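Farnesyl diphosphate phosphatase YisP (Bacillus subtilis subsp. subtilis, PDB 3WE9) hydrolyses farnesyl diphosphate to farnesol and diphosphate, a step involved in biofilm formation. Local coordinates at residues V162-K174 / V244-Y258. Sequence-based numbering, arbitrary orientation.
Sequences VRFLSDLGTDQQK and VLEKIRAKQHDVFQY
Leu168 meets Val255 and Phe256 with both its backbone and its side chain. Its amide N donates to Val255 O at 2.8 Å, nearly straight at 167° but from above the carbonyl plane. Val255 O takes a second donor, water 1, which also donates to Asp167 OD1. From CB outward, the leucine sets CB 3.7 Å from Phe256 CD1 and CG beside Val255 CG2, and its CD1 touches both that methyl and Phe256 CE1. With CG beside the backbone N (chi1 -60°), the branch points the same way as the valine. Val255 CG1 packs against Leu165 O, which also accepts from Trp205 NE1 of helix 199-221. In the all-helical squalene/phytoene synthase fold, this contact joins the ends of helices 145-165 and 228-250 and the loops that follow them. Further back, Val162 CG1 meets Val244 CG1 at 3.7 Å, and Leu165 CD1 reaches Leu245 CD2. Ser166 OG turns back to bond Val162 O (2.7 Å) while lying against Val244 CG1 and Ile248 CD1. At the other end Leu168 O lies 3.5 Å from the Phe256 ring edge at CD1, and Lys174 NZ donates to it at 2.8 Å in the carbonyl plane. The lysine chain is extended until chi4 (64°) bends the ammonium toward that oxygen, with CE against the phenyl ring; NZ also donates to water 2, which donates to Phe256 O. A methionine in place of Lys174 would probably leave Leu168 O without this charged donor and break the water link. Phe201 and Leu192 also pack against Phe256.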
loop_
_atom_site.group_PDB
_atom_site.type_symbol
_atom_site.label_atom_id
_atom_site.label_comp_id
_atom_site.label_asym_id
_atom_site.label_seq_id
_atom_site.Cartn_x
_atom_site.Cartn_y
_atom_site.Cartn_z
ATOM N N VAL A 162 1.239 -7.076 0.228
ATOM C CA VAL A 162 2.686 -7.183 0.403
ATOM C C VAL A 162 3.084 -6.735 1.806
ATOM O O VAL A 162 3.901 -7.376 2.470
ATOM C CB VAL A 162 3.438 -6.351 -0.649
ATOM C CG1 VAL A 162 4.939 -6.344 -0.339
ATOM C CG2 VAL A 162 3.206 -6.956 -2.025
ATOM N N ARG A 163 2.505 -5.632 2.262
ATOM C CA ARG A 163 2.804 -5.146 3.598
ATOM C C ARG A 163 2.427 -6.208 4.626
ATOM O O ARG A 163 3.179 -6.470 5.565
ATOM C CB ARG A 163 2.036 -3.850 3.872
ATOM C CG ARG A 163 2.599 -2.647 3.136
ATOM C CD ARG A 163 1.687 -1.446 3.275
ATOM N NE ARG A 163 2.321 -0.225 2.791
ATOM C CZ ARG A 163 3.253 0.450 3.457
ATOM N NH1 ARG A 163 3.660 0.025 4.645
ATOM N NH2 ARG A 163 3.775 1.552 2.936
ATOM N N PHE A 164 1.261 -6.822 4.440
ATOM C CA PHE A 164 0.801 -7.859 5.355
ATOM C C PHE A 164 1.794 -9.015 5.418
ATOM O O PHE A 164 2.099 -9.515 6.494
ATOM C CB PHE A 164 -0.567 -8.409 4.925
ATOM C CG PHE A 164 -1.706 -7.438 5.099
ATOM C CD1 PHE A 164 -1.509 -6.200 5.715
ATOM C CD2 PHE A 164 -2.988 -7.775 4.664
ATOM C CE1 PHE A 164 -2.571 -5.314 5.898
ATOM C CE2 PHE A 164 -4.062 -6.896 4.841
ATOM C CZ PHE A 164 -3.853 -5.662 5.460
ATOM N N LEU A 165 2.282 -9.433 4.251
ATOM C CA LEU A 165 3.234 -10.538 4.144
ATOM C C LEU A 165 4.659 -10.221 4.611
ATOM O O LEU A 165 5.481 -11.129 4.764
ATOM C CB LEU A 165 3.297 -11.016 2.686
ATOM C CG LEU A 165 2.043 -11.702 2.119
ATOM C CD1 LEU A 165 2.182 -11.885 0.609
ATOM C CD2 LEU A 165 1.848 -13.047 2.797
ATOM N N SER A 166 4.944 -8.942 4.829
ATOM C CA SER A 166 6.277 -8.487 5.238
ATOM C C SER A 166 6.544 -8.457 6.743
ATOM O O SER A 166 7.682 -8.239 7.168
ATOM C CB SER A 166 6.527 -7.072 4.695
ATOM O OG SER A 166 6.432 -7.023 3.282
ATOM N N ASP A 167 5.519 -8.675 7.556
ATOM C CA ASP A 167 5.707 -8.585 8.998
ATOM C C ASP A 167 4.568 -9.264 9.744
ATOM O O ASP A 167 3.429 -8.794 9.713
ATOM C CB ASP A 167 5.790 -7.101 9.372
ATOM C CG ASP A 167 6.029 -6.858 10.853
ATOM O OD1 ASP A 167 6.340 -7.805 11.606
ATOM O OD2 ASP A 167 5.914 -5.683 11.259
ATOM N N LEU A 168 4.884 -10.379 10.395
ATOM C CA LEU A 168 3.899 -11.134 11.162
ATOM C C LEU A 168 4.324 -11.212 12.626
ATOM O O LEU A 168 4.060 -12.205 13.309
ATOM C CB LEU A 168 3.753 -12.543 10.578
ATOM C CG LEU A 168 3.300 -12.624 9.109
ATOM C CD1 LEU A 168 3.189 -14.094 8.694
ATOM C CD2 LEU A 168 1.961 -11.908 8.935
ATOM N N GLY A 169 4.966 -10.152 13.106
ATOM C CA GLY A 169 5.443 -10.117 14.479
ATOM C C GLY A 169 4.431 -10.067 15.615
ATOM O O GLY A 169 4.697 -10.601 16.692
ATOM N N THR A 170 3.277 -9.440 15.392
ATOM C CA THR A 170 2.251 -9.320 16.432
ATOM C C THR A 170 1.045 -10.230 16.201
ATOM O O THR A 170 0.861 -10.765 15.109
ATOM C CB THR A 170 1.719 -7.883 16.519
ATOM O OG1 THR A 170 1.001 -7.577 15.319
ATOM C CG2 THR A 170 2.865 -6.893 16.688
ATOM N N ASP A 171 0.212 -10.388 17.232
ATOM C CA ASP A 171 -0.970 -11.229 17.111
ATOM C C ASP A 171 -1.958 -10.628 16.122
ATOM O O ASP A 171 -2.661 -11.351 15.427
ATOM C CB ASP A 171 -1.658 -11.423 18.469
ATOM C CG ASP A 171 -0.847 -12.292 19.419
ATOM O OD1 ASP A 171 -0.067 -13.144 18.938
ATOM O OD2 ASP A 171 -1.008 -12.136 20.649
ATOM N N GLN A 172 -2.007 -9.301 16.065
ATOM C CA GLN A 172 -2.906 -8.611 15.146
ATOM C C GLN A 172 -2.542 -8.957 13.704
ATOM O O GLN A 172 -3.417 -9.157 12.863
ATOM C CB GLN A 172 -2.815 -7.098 15.350
ATOM C CG GLN A 172 -3.714 -6.299 14.419
ATOM C CD GLN A 172 -3.781 -4.829 14.793
ATOM O OE1 GLN A 172 -4.212 -4.474 15.895
ATOM N NE2 GLN A 172 -3.357 -3.963 13.876
ATOM N N GLN A 173 -1.245 -9.033 13.425
ATOM C CA GLN A 173 -0.785 -9.363 12.081
ATOM C C GLN A 173 -0.994 -10.857 11.811
ATOM O O GLN A 173 -1.433 -11.244 10.724
ATOM C CB GLN A 173 0.689 -8.966 11.934
ATOM C CG GLN A 173 0.913 -7.471 12.202
ATOM C CD GLN A 173 2.378 -7.064 12.237
ATOM O OE1 GLN A 173 3.192 -7.675 12.926
ATOM N NE2 GLN A 173 2.714 -6.009 11.498
ATOM N N LYS A 174 -0.701 -11.691 12.810
ATOM C CA LYS A 174 -0.875 -13.134 12.684
ATOM C C LYS A 174 -2.347 -13.480 12.455
ATOM O O LYS A 174 -2.665 -14.458 11.780
ATOM C CB LYS A 174 -0.375 -13.851 13.945
ATOM C CG LYS A 174 1.138 -13.800 14.155
ATOM C CD LYS A 174 1.524 -14.632 15.375
ATOM C CE LYS A 174 3.029 -14.783 15.522
ATOM N NZ LYS A 174 3.701 -13.482 15.776
ATOM N N VAL A 244 10.215 -6.472 -2.718
ATOM C CA VAL A 244 9.998 -6.769 -1.311
ATOM C C VAL A 244 9.715 -8.264 -1.134
ATOM O O VAL A 244 10.286 -8.918 -0.258
ATOM C CB VAL A 244 8.810 -5.948 -0.739
ATOM C CG1 VAL A 244 8.450 -6.449 0.665
ATOM C CG2 VAL A 244 9.180 -4.475 -0.672
ATOM N N LEU A 245 8.834 -8.800 -1.974
ATOM C CA LEU A 245 8.490 -10.217 -1.916
ATOM C C LEU A 245 9.721 -11.080 -2.188
ATOM O O LEU A 245 9.922 -12.120 -1.553
ATOM C CB LEU A 245 7.393 -10.540 -2.936
ATOM C CG LEU A 245 6.029 -9.905 -2.636
ATOM C CD1 LEU A 245 5.085 -10.115 -3.802
ATOM C CD2 LEU A 245 5.460 -10.507 -1.354
ATOM N N GLU A 246 10.550 -10.650 -3.134
ATOM C CA GLU A 246 11.757 -11.409 -3.450
ATOM C C GLU A 246 12.744 -11.387 -2.277
ATOM O O GLU A 246 13.379 -12.401 -1.975
ATOM C CB GLU A 246 12.412 -10.853 -4.718
ATOM C CG GLU A 246 11.544 -10.992 -5.962
ATOM C CD GLU A 246 11.351 -12.443 -6.408
ATOM O OE1 GLU A 246 10.856 -13.272 -5.609
ATOM O OE2 GLU A 246 11.699 -12.756 -7.570
ATOM N N LYS A 247 12.855 -10.245 -1.602
ATOM C CA LYS A 247 13.764 -10.125 -0.464
ATOM C C LYS A 247 13.326 -11.054 0.662
ATOM O O LYS A 247 14.147 -11.722 1.299
ATOM C CB LYS A 247 13.804 -8.681 0.055
ATOM C CG LYS A 247 14.804 -8.477 1.200
ATOM C CD LYS A 247 14.923 -7.020 1.634
ATOM C CE LYS A 247 15.979 -6.869 2.732
ATOM N NZ LYS A 247 16.172 -5.456 3.159
ATOM N N ILE A 248 12.023 -11.085 0.912
ATOM C CA ILE A 248 11.474 -11.939 1.957
ATOM C C ILE A 248 11.836 -13.394 1.652
ATOM O O ILE A 248 12.249 -14.140 2.541
ATOM C CB ILE A 248 9.932 -11.774 2.044
ATOM C CG1 ILE A 248 9.602 -10.334 2.472
ATOM C CG2 ILE A 248 9.349 -12.785 3.033
ATOM C CD1 ILE A 248 8.116 -9.987 2.459
ATOM N N ARG A 249 11.692 -13.790 0.392
ATOM C CA ARG A 249 12.023 -15.154 -0.005
ATOM C C ARG A 249 13.516 -15.403 0.204
ATOM O O ARG A 249 13.917 -16.470 0.668
ATOM C CB ARG A 249 11.657 -15.384 -1.472
ATOM C CG ARG A 249 10.159 -15.449 -1.714
ATOM C CD ARG A 249 9.821 -15.534 -3.197
ATOM N NE ARG A 249 8.381 -15.646 -3.400
ATOM C CZ ARG A 249 7.676 -14.877 -4.221
ATOM N NH1 ARG A 249 8.279 -13.928 -4.931
ATOM N NH2 ARG A 249 6.368 -15.047 -4.321
ATOM N N ALA A 250 14.323 -14.402 -0.135
ATOM C CA ALA A 250 15.775 -14.475 0.003
ATOM C C ALA A 250 16.189 -14.580 1.465
ATOM O O ALA A 250 17.239 -15.137 1.793
ATOM C CB ALA A 250 16.423 -13.240 -0.632
ATOM N N LYS A 251 15.361 -14.038 2.347
ATOM C CA LYS A 251 15.664 -14.079 3.765
ATOM C C LYS A 251 14.874 -15.154 4.494
ATOM O O LYS A 251 14.532 -15.006 5.667
ATOM C CB LYS A 251 15.415 -12.717 4.397
ATOM C CG LYS A 251 16.227 -11.589 3.773
ATOM C CD LYS A 251 17.715 -11.806 3.953
ATOM C CE LYS A 251 18.510 -10.650 3.365
ATOM N NZ LYS A 251 19.974 -10.874 3.525
ATOM N N GLN A 252 14.565 -16.221 3.767
ATOM C CA GLN A 252 13.887 -17.380 4.325
ATOM C C GLN A 252 12.536 -17.162 5.004
ATOM O O GLN A 252 12.221 -17.837 5.981
ATOM C CB GLN A 252 14.838 -18.074 5.303
ATOM C CG GLN A 252 16.269 -18.194 4.774
ATOM C CD GLN A 252 16.330 -18.745 3.360
ATOM O OE1 GLN A 252 16.561 -18.007 2.394
ATOM N NE2 GLN A 252 16.117 -20.048 3.229
ATOM N N HIS A 253 11.745 -16.225 4.496
ATOM C CA HIS A 253 10.415 -15.966 5.049
ATOM C C HIS A 253 10.427 -15.723 6.559
ATOM O O HIS A 253 9.455 -16.029 7.243
ATOM C CB HIS A 253 9.494 -17.156 4.752
ATOM C CG HIS A 253 9.366 -17.473 3.294
ATOM N ND1 HIS A 253 10.228 -18.325 2.637
ATOM C CD2 HIS A 253 8.492 -17.028 2.360
ATOM C CE1 HIS A 253 9.891 -18.392 1.360
ATOM N NE2 HIS A 253 8.840 -17.613 1.166
ATOM N N ASP A 254 11.517 -15.150 7.062
ATOM C CA ASP A 254 11.697 -14.901 8.495
ATOM C C ASP A 254 10.897 -13.678 8.969
ATOM O O ASP A 254 11.415 -12.821 9.697
ATOM C CB ASP A 254 13.199 -14.705 8.758
ATOM C CG ASP A 254 13.621 -15.089 10.169
ATOM O OD1 ASP A 254 12.849 -15.736 10.904
ATOM O OD2 ASP A 254 14.763 -14.748 10.536
ATOM N N VAL A 255 9.622 -13.624 8.581
ATOM C CA VAL A 255 8.754 -12.497 8.914
ATOM C C VAL A 255 8.134 -12.480 10.304
ATOM O O VAL A 255 7.463 -11.514 10.655
ATOM C CB VAL A 255 7.616 -12.348 7.866
ATOM C CG1 VAL A 255 8.209 -12.045 6.502
ATOM C CG2 VAL A 255 6.776 -13.618 7.824
ATOM N N PHE A 256 8.332 -13.539 11.084
ATOM C CA PHE A 256 7.807 -13.571 12.453
ATOM C C PHE A 256 8.821 -12.854 13.356
ATOM O O PHE A 256 8.468 -12.310 14.406
ATOM C CB PHE A 256 7.639 -15.013 12.953
ATOM C CG PHE A 256 6.516 -15.769 12.289
ATOM C CD1 PHE A 256 5.192 -15.362 12.439
ATOM C CD2 PHE A 256 6.787 -16.896 11.523
ATOM C CE1 PHE A 256 4.152 -16.074 11.833
ATOM C CE2 PHE A 256 5.751 -17.614 10.913
ATOM C CZ PHE A 256 4.437 -17.201 11.070
ATOM N N GLN A 257 10.078 -12.853 12.921
ATOM C CA GLN A 257 11.169 -12.233 13.675
ATOM C C GLN A 257 11.522 -10.815 13.244
ATOM O O GLN A 257 11.853 -9.972 14.080
ATOM C CB GLN A 257 12.428 -13.099 13.573
ATOM C CG GLN A 257 12.303 -14.464 14.219
ATOM C CD GLN A 257 11.761 -14.386 15.631
ATOM O OE1 GLN A 257 12.181 -13.544 16.423
ATOM N NE2 GLN A 257 10.827 -15.270 15.957
ATOM N N TYR A 258 11.457 -10.557 11.940
ATOM C CA TYR A 258 11.796 -9.248 11.390
ATOM C C TYR A 258 10.725 -8.696 10.466
ATOM O O TYR A 258 9.988 -9.452 9.838
ATOM C CB TYR A 258 13.083 -9.340 10.566
ATOM C CG TYR A 258 14.304 -9.784 11.322
ATOM C CD1 TYR A 258 15.120 -8.857 11.972
ATOM C CD2 TYR A 258 14.671 -11.127 11.358
ATOM C CE1 TYR A 258 16.275 -9.254 12.632
ATOM C CE2 TYR A 258 15.823 -11.537 12.017
ATOM C CZ TYR A 258 16.621 -10.593 12.649
ATOM O OH TYR A 258 17.769 -10.991 13.285
HETATM O O HOH W 1 8.250 -9.427 12.614
HETATM O O HOH W 2 6.379 -13.809 16.284
#